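Local coordinates for long form salivary protein D7L1 (Aedes aegypti, PDB 3DXL), which binds and sequesters host biogenic amines and leukotrienes in two separate pockets, modulating blood feeding by the female mosquito, at residues R213-V218 and Y266-R270; L206-K212 and L225-L229; R169-C173 and I296-P302; R27-L31 and N277-N281; F11-C16 and C53-T58. The contacts are given in a common frame with arbitrary orientation. Numbering follows the deposited sequence.

Overall arrangement
Five contacts illustrate how a two-domain odorant-binding fold is held together. From the N terminus, contact 5 closes first, a disulfide joining helices 6-20 and 45-58 of the lipid-binding half. Contact 4 opens between those segments, on helix 27-34, and closes far downstream in the tail beyond helix 257-271, so it crosses contact 5 and spans both halves. The loop of contact 3, 169-173 to 296-302, crosses that of contact 4. Contacts 1 and 2 lie within both these loops, share helix 208-217 and cross each other. Glu210 of contact 2 bridges to Arg267 of contact 1 within the C-terminal domain and to Arg15 of contact 5 across the domain boundary.

Contact 1 of 5, residues R213-V218 and Y266-R270; sequences RDFKLV and YREVR
A buried carboxylate can be satisfied by several partners, as where helix 208-217 crosses helix 257-271 at 96°, segment axes 10.7 Å apart. Segment 213-218 is helical toward its end, Val218 having phi/psi -106/22; 266-270 is helical. Asp214 CA faces Arg267 CA at 6.6 Å, Val218 CA faces Tyr266 CA at 7.4 Å.

Asp214 (chi1 m) centres a salt-bridge network: OD2 accepts a hydrogen bond from Arg267 NH1 (2.9 Å; chi1 t, chi2 p), OD1 one from Arg270 NH2 (2.8 Å; chi1 m, chi2 t, chi3 m). Tyr199 also bonds to OD2, and Arg267 to Glu210. One water accepts from Arg213 NH1 (2.8 Å) and Arg270 NH1 (2.9 Å) and donates to Asp214 OD1 (2.7 Å); a second links Asp214 O (2.9 Å) to Arg270 NH2 (2.8 Å). Extended Arg213 (chi1-chi3 t) pairs with Asp19 and Glu18.

Leu217 CD1 lies over one Arg270 guanidinium face, 3.5 Å from CZ; Val218 CG1 meets Tyr266 CB at 3.6 Å. Helix 257-271 carries noradrenaline-binding Glu268 and Asp265, the latter beside Tyr266, so the contact packs part of the amine site.

Water shared by Arg213 and Arg270, NH1 atoms 4.3 Å apart, and acidic partners imply that their like charges are accommodated.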
# COMPACT_ATOMS: atom_id res chain seq x y z
N ARG A 213 10.24 -7.05 4.13
CA ARG A 213 9.25 -6.85 5.17
C ARG A 213 8.39 -8.11 5.32
O ARG A 213 8.14 -8.57 6.42
CB ARG A 213 8.37 -5.64 4.82
CG ARG A 213 7.40 -5.22 5.90
CD ARG A 213 6.54 -4.04 5.44
NE ARG A 213 6.04 -3.29 6.59
CZ ARG A 213 4.95 -3.60 7.28
NH1 ARG A 213 4.20 -4.64 6.93
NH2 ARG A 213 4.58 -2.86 8.32
N ASP A 214 7.94 -8.64 4.19
CA ASP A 214 7.09 -9.83 4.20
C ASP A 214 7.81 -11.11 4.62
O ASP A 214 7.22 -11.97 5.27
CB ASP A 214 6.39 -10.00 2.86
CG ASP A 214 5.24 -9.03 2.68
OD1 ASP A 214 4.83 -8.36 3.66
OD2 ASP A 214 4.74 -8.94 1.53
N PHE A 215 9.10 -11.23 4.28
CA PHE A 215 9.91 -12.33 4.80
C PHE A 215 10.04 -12.27 6.32
O PHE A 215 9.88 -13.28 7.02
CB PHE A 215 11.31 -12.35 4.17
CG PHE A 215 11.42 -13.20 2.93
CD1 PHE A 215 10.56 -13.00 1.86
CD2 PHE A 215 12.41 -14.17 2.82
CE1 PHE A 215 10.67 -13.77 0.70
CE2 PHE A 215 12.53 -14.95 1.67
CZ PHE A 215 11.66 -14.74 0.61
N LYS A 216 10.32 -11.07 6.84
CA LYS A 216 10.48 -10.93 8.28
C LYS A 216 9.20 -11.26 9.02
O LYS A 216 9.24 -11.84 10.11
CB LYS A 216 11.01 -9.54 8.63
CG LYS A 216 12.44 -9.32 8.16
CD LYS A 216 12.99 -7.96 8.53
CE LYS A 216 14.41 -7.80 8.00
NZ LYS A 216 14.90 -6.40 8.15
N LEU A 217 8.06 -10.94 8.42
CA LEU A 217 6.77 -11.24 9.03
C LEU A 217 6.43 -12.73 9.09
O LEU A 217 5.58 -13.14 9.88
CB LEU A 217 5.63 -10.46 8.35
CG LEU A 217 5.61 -8.99 8.77
CD1 LEU A 217 4.77 -8.17 7.80
CD2 LEU A 217 5.13 -8.82 10.21
N VAL A 218 7.10 -13.55 8.27
CA VAL A 218 6.99 -15.00 8.42
C VAL A 218 8.24 -15.61 9.05
O VAL A 218 8.51 -16.81 8.90
CB VAL A 218 6.58 -15.73 7.11
CG1 VAL A 218 5.18 -15.31 6.71
CG2 VAL A 218 7.56 -15.47 5.99
N TYR A 266 1.21 -15.29 3.17
CA TYR A 266 0.80 -14.52 4.34
C TYR A 266 0.47 -13.07 3.97
O TYR A 266 -0.47 -12.48 4.52
CB TYR A 266 1.87 -14.57 5.43
CG TYR A 266 1.45 -13.98 6.77
CD1 TYR A 266 0.19 -14.24 7.32
CD2 TYR A 266 2.34 -13.20 7.51
CE1 TYR A 266 -0.17 -13.72 8.55
CE2 TYR A 266 1.98 -12.68 8.75
CZ TYR A 266 0.73 -12.95 9.26
OH TYR A 266 0.36 -12.46 10.49
N ARG A 267 1.19 -12.52 3.00
CA ARG A 267 0.84 -11.20 2.49
C ARG A 267 -0.56 -11.19 1.89
O ARG A 267 -1.31 -10.23 2.11
CB ARG A 267 1.87 -10.69 1.48
CG ARG A 267 1.56 -9.29 0.93
CD ARG A 267 1.40 -8.26 2.06
NE ARG A 267 1.16 -6.90 1.60
CZ ARG A 267 2.11 -6.03 1.27
NH1 ARG A 267 3.39 -6.39 1.30
NH2 ARG A 267 1.78 -4.79 0.93
N GLU A 268 -0.93 -12.24 1.15
CA GLU A 268 -2.29 -12.29 0.61
C GLU A 268 -3.33 -12.22 1.73
O GLU A 268 -4.33 -11.50 1.63
CB GLU A 268 -2.50 -13.55 -0.24
CG GLU A 268 -3.87 -13.61 -0.95
CD GLU A 268 -5.03 -14.11 -0.08
OE1 GLU A 268 -4.81 -14.94 0.82
OE2 GLU A 268 -6.18 -13.66 -0.31
N VAL A 269 -3.10 -12.98 2.80
CA VAL A 269 -3.99 -12.99 3.95
C VAL A 269 -4.12 -11.58 4.54
O VAL A 269 -5.22 -11.08 4.79
CB VAL A 269 -3.52 -14.00 5.02
CG1 VAL A 269 -4.31 -13.84 6.31
CG2 VAL A 269 -3.66 -15.43 4.50
N ARG A 270 -2.98 -10.93 4.76
CA ARG A 270 -2.99 -9.60 5.37
C ARG A 270 -3.57 -8.55 4.42
O ARG A 270 -4.12 -7.54 4.89
CB ARG A 270 -1.59 -9.24 5.86
CG ARG A 270 -1.16 -10.11 7.03
CD ARG A 270 0.17 -9.71 7.63
NE ARG A 270 1.26 -10.12 6.75
CZ ARG A 270 1.96 -9.29 5.98
NH1 ARG A 270 1.70 -7.98 5.98
NH2 ARG A 270 2.93 -9.76 5.20
O HOH W 1 3.62 -6.22 4.69
O HOH W 2 4.40 -12.08 4.84

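Contact 2 of 5, residues L206-K212 and L225-L229. Unlike the reference sequence in segment 225-229: Glu227 (reference Lys).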
# COMPACT_ATOMS: atom_id res chain seq x y z
N LEU A 206 11.67 -2.37 -8.65
CA LEU A 206 11.69 -3.30 -7.53
C LEU A 206 11.85 -2.56 -6.20
O LEU A 206 12.72 -1.69 -6.08
CB LEU A 206 12.84 -4.30 -7.69
CG LEU A 206 13.04 -5.31 -6.55
CD1 LEU A 206 11.88 -6.30 -6.51
CD2 LEU A 206 14.37 -6.02 -6.72
N ASP A 207 11.03 -2.91 -5.21
CA ASP A 207 11.22 -2.41 -3.85
C ASP A 207 11.64 -3.57 -2.95
O ASP A 207 10.80 -4.28 -2.38
CB ASP A 207 9.95 -1.74 -3.32
CG ASP A 207 10.16 -1.05 -1.98
OD1 ASP A 207 11.17 -1.34 -1.29
OD2 ASP A 207 9.32 -0.22 -1.61
N VAL A 208 12.95 -3.74 -2.82
CA VAL A 208 13.52 -4.86 -2.06
C VAL A 208 13.05 -4.84 -0.61
O VAL A 208 12.80 -5.88 -0.01
CB VAL A 208 15.07 -4.87 -2.12
CG1 VAL A 208 15.65 -5.95 -1.22
CG2 VAL A 208 15.57 -5.06 -3.54
N GLU A 209 12.94 -3.64 -0.04
CA GLU A 209 12.54 -3.52 1.36
C GLU A 209 11.12 -4.03 1.62
O GLU A 209 10.86 -4.60 2.67
CB GLU A 209 12.72 -2.08 1.87
CG GLU A 209 14.18 -1.63 1.97
CD GLU A 209 15.07 -2.59 2.76
OE1 GLU A 209 14.62 -3.11 3.81
OE2 GLU A 209 16.23 -2.80 2.35
N GLU A 210 10.22 -3.86 0.66
CA GLU A 210 8.87 -4.40 0.82
C GLU A 210 8.86 -5.93 0.83
O GLU A 210 8.16 -6.55 1.63
CB GLU A 210 7.93 -3.85 -0.25
CG GLU A 210 6.44 -4.18 -0.03
CD GLU A 210 5.77 -3.45 1.14
OE1 GLU A 210 6.29 -2.43 1.64
OE2 GLU A 210 4.69 -3.92 1.55
N VAL A 211 9.67 -6.54 -0.05
CA VAL A 211 9.77 -8.01 -0.09
C VAL A 211 10.37 -8.51 1.22
O VAL A 211 9.89 -9.47 1.83
CB VAL A 211 10.60 -8.52 -1.28
CG1 VAL A 211 10.44 -10.01 -1.41
CG2 VAL A 211 10.18 -7.84 -2.56
N LYS A 212 11.40 -7.81 1.69
CA LYS A 212 12.05 -8.16 2.95
C LYS A 212 11.08 -8.09 4.12
O LYS A 212 11.11 -8.93 5.01
CB LYS A 212 13.26 -7.27 3.22
CG LYS A 212 14.45 -7.59 2.32
CD LYS A 212 15.54 -6.53 2.44
CE LYS A 212 16.11 -6.46 3.84
NZ LYS A 212 17.21 -5.45 3.94
N LEU A 225 17.50 -13.90 0.40
CA LEU A 225 16.57 -13.19 -0.47
C LEU A 225 17.23 -12.03 -1.19
O LEU A 225 17.07 -11.85 -2.39
CB LEU A 225 15.38 -12.68 0.35
CG LEU A 225 14.47 -11.67 -0.35
CD1 LEU A 225 13.70 -12.29 -1.52
CD2 LEU A 225 13.50 -11.04 0.63
N GLU A 226 18.01 -11.24 -0.45
CA GLU A 226 18.67 -10.09 -1.04
C GLU A 226 19.63 -10.51 -2.15
O GLU A 226 19.67 -9.89 -3.21
CB GLU A 226 19.41 -9.28 0.02
CG GLU A 226 18.52 -8.32 0.80
CD GLU A 226 19.29 -7.11 1.35
OE1 GLU A 226 20.45 -7.26 1.77
OE2 GLU A 226 18.72 -6.00 1.37
N GLU A 227 20.38 -11.59 -1.91
CA GLU A 227 21.29 -12.12 -2.92
C GLU A 227 20.54 -12.58 -4.16
O GLU A 227 20.92 -12.27 -5.29
CB GLU A 227 22.12 -13.26 -2.33
CG GLU A 227 23.12 -12.79 -1.28
CD GLU A 227 23.73 -13.91 -0.46
OE1 GLU A 227 23.21 -15.05 -0.48
OE2 GLU A 227 24.74 -13.64 0.22
N VAL A 228 19.44 -13.31 -3.96
CA VAL A 228 18.60 -13.72 -5.07
C VAL A 228 18.07 -12.52 -5.85
O VAL A 228 18.11 -12.48 -7.07
CB VAL A 228 17.43 -14.62 -4.60
CG1 VAL A 228 16.35 -14.71 -5.67
CG2 VAL A 228 17.94 -16.02 -4.23
N LEU A 229 17.58 -11.51 -5.13
CA LEU A 229 17.03 -10.35 -5.81
C LEU A 229 18.09 -9.55 -6.57
O LEU A 229 17.80 -9.01 -7.63
CB LEU A 229 16.25 -9.45 -4.86
CG LEU A 229 14.85 -9.96 -4.51
CD1 LEU A 229 14.25 -9.06 -3.43
CD2 LEU A 229 13.94 -10.02 -5.73
O HOH W 3 17.75 -3.74 0.31
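These two helices pair through an apolar seam with a charged margin. Leu225 opens the second segment by placing CD2 3.8 Å from Val211 CG1 and 4.0 Å from Lys212 CG, the aliphatic part of the lysine. Glu226 comes next, at the charged margin: its OE2 takes a salt bridge from Lys212 NZ at 3.0 Å. Lys212 NZ also bridges Glu209 OE2 at 3.2 Å. A water donates to both acidic side chains, so the like-charged carboxylates of Glu209 and Glu226 share a cation and a solvent molecule. One turn after Leu225, Leu229 fills the seam, with CD1 4.1 Å from Val208 CG1 and CD2 4.1 Å from Leu206 CD2. Asp207, immediately before helix 208-217, is its N-cap; OD1 accepts a weak bond from Glu210 N. The segment axes run broadly antiparallel, 143° apart and 10.9 Å at closest approach, while helix 243-253 adds Tyr247 and Leu251 against Leu229.

Contact 3 of 5, residues R169-C173 and I296-P302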
# COMPACT_ATOMS: atom_id res chain seq x y z
N ARG A 169 -11.48 -18.50 -15.95
CA ARG A 169 -11.50 -18.72 -14.51
C ARG A 169 -10.70 -19.95 -14.09
O ARG A 169 -10.02 -19.94 -13.07
CB ARG A 169 -12.95 -18.81 -14.01
CG ARG A 169 -13.10 -18.76 -12.50
CD ARG A 169 -12.63 -17.41 -11.98
NE ARG A 169 -13.14 -17.14 -10.64
CZ ARG A 169 -12.91 -16.00 -9.99
NH1 ARG A 169 -12.19 -15.04 -10.55
NH2 ARG A 169 -13.42 -15.83 -8.78
N GLN A 170 -10.77 -20.99 -14.92
CA GLN A 170 -10.11 -22.28 -14.65
C GLN A 170 -8.60 -22.16 -14.47
O GLN A 170 -8.00 -22.98 -13.78
CB GLN A 170 -10.45 -23.29 -15.75
CG GLN A 170 -9.94 -22.89 -17.15
CD GLN A 170 -10.41 -23.83 -18.25
OE1 GLN A 170 -10.26 -25.05 -18.15
NE2 GLN A 170 -10.96 -23.27 -19.32
N GLN A 171 -7.99 -21.14 -15.06
CA GLN A 171 -6.55 -20.96 -14.95
C GLN A 171 -6.10 -20.66 -13.52
O GLN A 171 -4.93 -20.86 -13.20
CB GLN A 171 -6.06 -19.87 -15.90
CG GLN A 171 -6.23 -20.22 -17.37
CD GLN A 171 -5.57 -19.20 -18.27
OE1 GLN A 171 -4.40 -18.87 -18.11
NE2 GLN A 171 -6.33 -18.68 -19.22
N LEU A 172 -7.02 -20.20 -12.68
CA LEU A 172 -6.66 -19.90 -11.30
C LEU A 172 -6.18 -21.15 -10.55
O LEU A 172 -5.40 -21.03 -9.62
CB LEU A 172 -7.82 -19.24 -10.56
CG LEU A 172 -8.17 -17.82 -11.03
CD1 LEU A 172 -9.28 -17.27 -10.15
CD2 LEU A 172 -6.95 -16.90 -11.02
N CYS A 173 -6.63 -22.33 -10.97
CA CYS A 173 -6.16 -23.58 -10.38
C CYS A 173 -4.64 -23.68 -10.43
O CYS A 173 -4.01 -24.05 -9.44
CB CYS A 173 -6.78 -24.78 -11.10
SG CYS A 173 -8.54 -24.96 -10.79
N ILE A 296 -11.81 -23.62 -6.83
CA ILE A 296 -12.05 -22.26 -7.31
C ILE A 296 -13.57 -22.06 -7.43
O ILE A 296 -14.23 -22.78 -8.18
CB ILE A 296 -11.36 -21.96 -8.67
CG1 ILE A 296 -9.85 -22.27 -8.63
CG2 ILE A 296 -11.62 -20.52 -9.13
CD1 ILE A 296 -9.04 -21.44 -7.65
N ASP A 297 -14.10 -21.10 -6.67
CA ASP A 297 -15.55 -20.84 -6.60
C ASP A 297 -16.35 -22.12 -6.34
O ASP A 297 -17.39 -22.35 -6.96
CB ASP A 297 -16.05 -20.16 -7.88
CG ASP A 297 -15.15 -19.03 -8.35
OD1 ASP A 297 -14.76 -18.18 -7.52
OD2 ASP A 297 -14.85 -19.00 -9.56
N GLY A 298 -15.85 -22.96 -5.44
CA GLY A 298 -16.51 -24.21 -5.09
C GLY A 298 -16.24 -25.37 -6.03
O GLY A 298 -16.51 -26.52 -5.68
N LYS A 299 -15.73 -25.07 -7.23
CA LYS A 299 -15.42 -26.09 -8.23
C LYS A 299 -14.05 -26.72 -7.96
O LYS A 299 -13.08 -26.02 -7.67
CB LYS A 299 -15.46 -25.51 -9.64
CG LYS A 299 -16.82 -24.97 -10.08
CD LYS A 299 -16.81 -24.63 -11.57
CE LYS A 299 -18.15 -24.09 -12.03
NZ LYS A 299 -18.37 -22.67 -11.64
N GLN A 300 -14.00 -28.05 -8.06
CA GLN A 300 -12.76 -28.79 -7.84
C GLN A 300 -11.77 -28.60 -8.98
O GLN A 300 -12.14 -28.71 -10.16
CB GLN A 300 -13.06 -30.29 -7.67
CG GLN A 300 -13.99 -30.64 -6.52
CD GLN A 300 -13.29 -30.62 -5.17
OE1 GLN A 300 -12.20 -31.17 -5.01
NE2 GLN A 300 -13.93 -30.01 -4.19
N CYS A 301 -10.52 -28.32 -8.63
CA CYS A 301 -9.45 -28.21 -9.62
C CYS A 301 -8.99 -29.59 -10.07
O CYS A 301 -8.84 -30.49 -9.24
CB CYS A 301 -8.28 -27.41 -9.06
SG CYS A 301 -8.61 -25.65 -8.88
N PRO A 302 -8.77 -29.77 -11.39
CA PRO A 302 -8.29 -31.06 -11.91
C PRO A 302 -6.85 -31.38 -11.51
O PRO A 302 -6.35 -32.47 -11.81
CB PRO A 302 -8.41 -30.89 -13.43
CG PRO A 302 -8.34 -29.42 -13.65
CD PRO A 302 -8.97 -28.78 -12.46
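A two-pronged arginine-aspartate pair and a disulfide together show how a chain terminus can be fastened to a helical body. Arg169 presents the edge of its guanidinium to Asp297: NE reaches OD2 at 2.7 Å and NH2 reaches OD1 at 3.0 Å, both nearly linear, forming a bidentate salt bridge. The remaining nitrogen, NH1, bonds to Tyr162 O and Asn159 OD1, which fixes the arginine from its own side.

Covalent linkage follows. Cys173 SG and Cys301 SG are 2.0 Å apart with a chi3 of -81°, and their CA atoms lie 5.7 Å from each other. Between the salt bridge and the disulfide sits Ile296, whose CG1 touches Cys173 SG at 3.7 Å and whose CD1 meets Leu172 CB at 3.8 Å. Pro302 CD lies farther out, 4.2 Å from Cys173 SG.

The aspartate owes its position to a type I' turn from Ile296 to Lys299, with positive phi at Asp297 and Gly298; Ile296 and Lys299 exchange backbone bonds across it. Leu172 and Ile296 neighbour Glu158 and Arg176, residues that bind noradrenaline. The contact thus lays the small antiparallel hairpin of strands 295-296 and 299-300, near the C terminus, against helix 172-175.

Contact 4 of 5, residues R27-L31 and N277-N281. Unlike the reference sequence in segment 277-281: Asn281 (reference Lys).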
# COMPACT_ATOMS: atom_id res chain seq x y z
N ARG A 27 -2.00 1.84 22.73
CA ARG A 27 -2.23 1.43 21.35
C ARG A 27 -3.66 1.71 20.87
O ARG A 27 -3.86 2.39 19.86
CB ARG A 27 -1.88 -0.04 21.12
CG ARG A 27 -1.88 -0.41 19.64
CD ARG A 27 -1.42 -1.85 19.44
NE ARG A 27 -1.30 -2.23 18.04
CZ ARG A 27 -0.19 -2.14 17.31
NH1 ARG A 27 0.94 -1.67 17.83
NH2 ARG A 27 -0.20 -2.54 16.04
N LEU A 28 -4.64 1.16 21.58
CA LEU A 28 -6.02 1.33 21.15
C LEU A 28 -6.52 2.79 21.21
O LEU A 28 -7.15 3.25 20.26
CB LEU A 28 -6.96 0.36 21.89
CG LEU A 28 -6.77 -1.13 21.54
CD1 LEU A 28 -7.71 -1.98 22.39
CD2 LEU A 28 -7.00 -1.40 20.06
N PRO A 29 -6.25 3.51 22.31
CA PRO A 29 -6.59 4.95 22.31
C PRO A 29 -5.97 5.74 21.15
O PRO A 29 -6.66 6.56 20.53
CB PRO A 29 -6.08 5.44 23.67
CG PRO A 29 -6.13 4.21 24.54
CD PRO A 29 -5.72 3.09 23.63
N MET A 30 -4.69 5.49 20.84
CA MET A 30 -4.06 6.19 19.73
C MET A 30 -4.70 5.81 18.39
O MET A 30 -5.01 6.68 17.58
CB MET A 30 -2.54 5.96 19.71
CG MET A 30 -1.83 6.59 20.89
SD MET A 30 -0.29 7.37 20.42
CE MET A 30 0.70 7.18 21.90
N LEU A 31 -4.92 4.51 18.18
CA LEU A 31 -5.56 4.05 16.96
C LEU A 31 -6.91 4.74 16.74
O LEU A 31 -7.21 5.18 15.63
CB LEU A 31 -5.71 2.53 16.99
CG LEU A 31 -6.50 1.89 15.85
CD1 LEU A 31 -5.88 2.16 14.48
CD2 LEU A 31 -6.63 0.39 16.09
N ASN A 277 -3.10 -5.68 11.48
CA ASN A 277 -2.25 -5.65 12.67
C ASN A 277 -2.50 -4.48 13.60
O ASN A 277 -1.75 -4.31 14.58
CB ASN A 277 -0.78 -5.66 12.25
CG ASN A 277 -0.25 -7.06 11.98
OD1 ASN A 277 -0.58 -7.99 12.70
ND2 ASN A 277 0.60 -7.20 10.97
N LEU A 278 -3.52 -3.67 13.33
CA LEU A 278 -3.65 -2.41 14.07
C LEU A 278 -4.17 -2.54 15.50
O LEU A 278 -3.55 -2.01 16.42
CB LEU A 278 -4.40 -1.34 13.26
CG LEU A 278 -3.81 -1.03 11.88
CD1 LEU A 278 -4.48 0.20 11.28
CD2 LEU A 278 -2.31 -0.84 11.93
N PRO A 279 -5.31 -3.24 15.73
CA PRO A 279 -5.72 -3.40 17.13
C PRO A 279 -4.62 -4.02 18.01
O PRO A 279 -4.45 -3.63 19.17
CB PRO A 279 -6.95 -4.31 17.04
CG PRO A 279 -7.49 -4.03 15.67
CD PRO A 279 -6.27 -3.89 14.81
N LYS A 280 -3.87 -4.97 17.45
CA LYS A 280 -2.71 -5.56 18.11
C LYS A 280 -1.96 -6.36 17.07
O LYS A 280 -2.57 -7.01 16.22
CB LYS A 280 -3.12 -6.48 19.28
CG LYS A 280 -1.97 -6.95 20.18
CD LYS A 280 -1.28 -5.77 20.88
CE LYS A 280 -0.27 -6.23 21.92
NZ LYS A 280 0.46 -5.09 22.55
N ASN A 281 -0.63 -6.28 17.12
CA ASN A 281 0.21 -7.12 16.28
C ASN A 281 -0.25 -8.58 16.41
O ASN A 281 -0.34 -9.11 17.52
CB ASN A 281 1.68 -6.96 16.69
CG ASN A 281 2.55 -8.11 16.23
OD1 ASN A 281 2.70 -9.11 16.95
ND2 ASN A 281 3.14 -7.97 15.06
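Helix 27-34 begins here with a regular turn, Leu31 N bonding to Arg27 O at 2.9 Å, whereas 277-281 has no regular structure and bends at Leu278 and Pro279 before extending through Lys280. Leu28 CA and Pro279 CA lie 6.2 Å apart, and Leu31 CA and Leu278 CA 7.3 Å. Arg27 reaches across this gap with chi1 to chi3 all t. Its NE donates to Leu278 O and its NH2 to Asn277 O, each at 2.8 Å, so successive carbonyls of the bend meet the guanidinium edge, and NH1 turns back to Glu22 O. Beside it, Leu28 CD2 lies 4.2 Å from Pro279 CB, while Leu31 CD1 packs at 4.0 Å against Leu278 CB. Met17 of helix 6-20 touches both Leu31 and Leu278. The case exemplifies a familiar device, an arginine gathering main-chain carbonyls of an irregular loop; in this two-domain member of the odorant-binding family it joins the segment following helix 257-271 to the N-terminal domain.

Contact 5 of 5, residues F11-C16 and C53-T58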
# COMPACT_ATOMS: atom_id res chain seq x y z
N PHE A 11 -3.94 2.33 2.08
CA PHE A 11 -2.66 1.65 2.26
C PHE A 11 -1.69 2.52 3.06
O PHE A 11 -1.05 2.03 3.99
CB PHE A 11 -2.05 1.26 0.92
CG PHE A 11 -0.75 0.55 1.08
CD1 PHE A 11 -0.72 -0.80 1.42
CD2 PHE A 11 0.45 1.23 0.95
CE1 PHE A 11 0.49 -1.46 1.62
CE2 PHE A 11 1.67 0.58 1.14
CZ PHE A 11 1.69 -0.77 1.48
N ILE A 12 -1.56 3.78 2.67
CA ILE A 12 -0.66 4.70 3.37
C ILE A 12 -1.02 4.84 4.85
O ILE A 12 -0.17 4.68 5.72
CB ILE A 12 -0.63 6.09 2.68
CG1 ILE A 12 0.12 5.99 1.35
CG2 ILE A 12 0.01 7.14 3.61
CD1 ILE A 12 -0.01 7.22 0.45
N PHE A 13 -2.29 5.14 5.13
CA PHE A 13 -2.67 5.37 6.51
C PHE A 13 -2.43 4.12 7.36
O PHE A 13 -1.86 4.19 8.45
CB PHE A 13 -4.13 5.83 6.65
CG PHE A 13 -4.48 7.10 5.88
CD1 PHE A 13 -3.58 8.16 5.79
CD2 PHE A 13 -5.71 7.21 5.25
CE1 PHE A 13 -3.93 9.31 5.09
CE2 PHE A 13 -6.06 8.36 4.54
CZ PHE A 13 -5.16 9.40 4.46
N THR A 14 -2.89 2.97 6.87
CA THR A 14 -2.77 1.74 7.64
C THR A 14 -1.32 1.28 7.81
O THR A 14 -0.96 0.82 8.89
CB THR A 14 -3.66 0.60 7.11
OG1 THR A 14 -3.34 0.33 5.74
CG2 THR A 14 -5.13 0.99 7.23
N ARG A 15 -0.50 1.42 6.76
CA ARG A 15 0.92 1.10 6.87
C ARG A 15 1.60 1.99 7.91
O ARG A 15 2.36 1.51 8.76
CB ARG A 15 1.63 1.20 5.52
CG ARG A 15 3.16 1.09 5.57
CD ARG A 15 3.68 -0.23 6.17
NE ARG A 15 3.22 -1.41 5.44
CZ ARG A 15 3.80 -1.89 4.34
NH1 ARG A 15 4.89 -1.32 3.84
NH2 ARG A 15 3.29 -2.96 3.75
N CYS A 16 1.32 3.28 7.86
CA CYS A 16 1.94 4.21 8.79
C CYS A 16 1.48 3.95 10.23
O CYS A 16 2.29 4.06 11.16
CB CYS A 16 1.66 5.64 8.35
SG CYS A 16 2.59 6.09 6.87
N CYS A 53 5.39 9.85 8.65
CA CYS A 53 5.21 8.72 7.72
C CYS A 53 4.16 9.03 6.65
O CYS A 53 4.40 8.82 5.46
CB CYS A 53 4.83 7.46 8.50
SG CYS A 53 4.54 5.95 7.53
N VAL A 54 3.01 9.52 7.08
CA VAL A 54 1.93 9.82 6.15
C VAL A 54 2.35 10.94 5.20
O VAL A 54 2.12 10.87 3.99
CB VAL A 54 0.63 10.20 6.90
CG1 VAL A 54 -0.44 10.69 5.94
CG2 VAL A 54 0.11 9.02 7.72
N LEU A 55 2.98 11.98 5.75
CA LEU A 55 3.42 13.11 4.93
C LEU A 55 4.46 12.71 3.89
O LEU A 55 4.46 13.22 2.76
CB LEU A 55 3.95 14.23 5.83
CG LEU A 55 2.88 14.89 6.70
CD1 LEU A 55 3.52 15.69 7.83
CD2 LEU A 55 1.93 15.77 5.88
N VAL A 56 5.35 11.80 4.26
CA VAL A 56 6.38 11.32 3.33
C VAL A 56 5.77 10.44 2.23
O VAL A 56 6.06 10.62 1.05
CB VAL A 56 7.51 10.59 4.08
CG1 VAL A 56 8.46 9.89 3.11
CG2 VAL A 56 8.28 11.60 4.93
N ARG A 57 4.90 9.51 2.61
CA ARG A 57 4.30 8.62 1.60
C ARG A 57 3.39 9.37 0.63
O ARG A 57 3.28 9.00 -0.54
CB ARG A 57 3.57 7.44 2.25
CG ARG A 57 4.51 6.36 2.78
CD ARG A 57 3.74 5.10 3.14
NE ARG A 57 4.63 3.97 3.38
CZ ARG A 57 4.95 3.03 2.48
NH1 ARG A 57 4.43 3.04 1.26
NH2 ARG A 57 5.78 2.06 2.82
N THR A 58 2.77 10.45 1.09
CA THR A 58 1.90 11.23 0.20
C THR A 58 2.69 12.22 -0.63
O THR A 58 2.21 12.68 -1.66
CB THR A 58 0.81 12.01 0.96
OG1 THR A 58 1.43 12.85 1.94
CG2 THR A 58 -0.16 11.05 1.61
O HOH W 4 7.22 0.40 4.67
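Disulfide-linked helices are a hallmark of odorant-binding proteins, and this pair shows what packs around the bond. Phe11 starts the first segment with its ring edge towards Arg57, CE2 lying 3.7 Å from NH1, while Arg198 makes a cation-pi contact with the same ring. Ile12 is central: CG2 meets Arg57 CB at 3.8 Å, and CD1 reaches Thr58 CG2 at 4.0 Å. Phe13 points its CB away, yet its ring returns so that CE1 touches Val54 CG1 at 3.8 Å; it also meets the ring of Trp37, a leukotriene E4-binding residue, which places the contact beside the lipid pocket.

Arg15 NH1 comes within 3.6 Å of Arg57 NH2. A water accepts from both, weakly from Arg57, and Glu210 balances Arg15 through a salt bridge. Finally Cys16 SG joins Cys53 SG at 2.1 Å with chi3 of -77°, while Cys16 CB packs 3.8 Å from Val54 CG2. Arg57 fits as a knob into the hole formed by Phe11, Ile12, Arg15 and Cys16.

The segment axes approach to 9.4 Å at 144°. Helix 45-58 lies along one flank of helix 6-20, and Arg267 of helix 257-271 touches Phe11 and Arg15 of the latter helix.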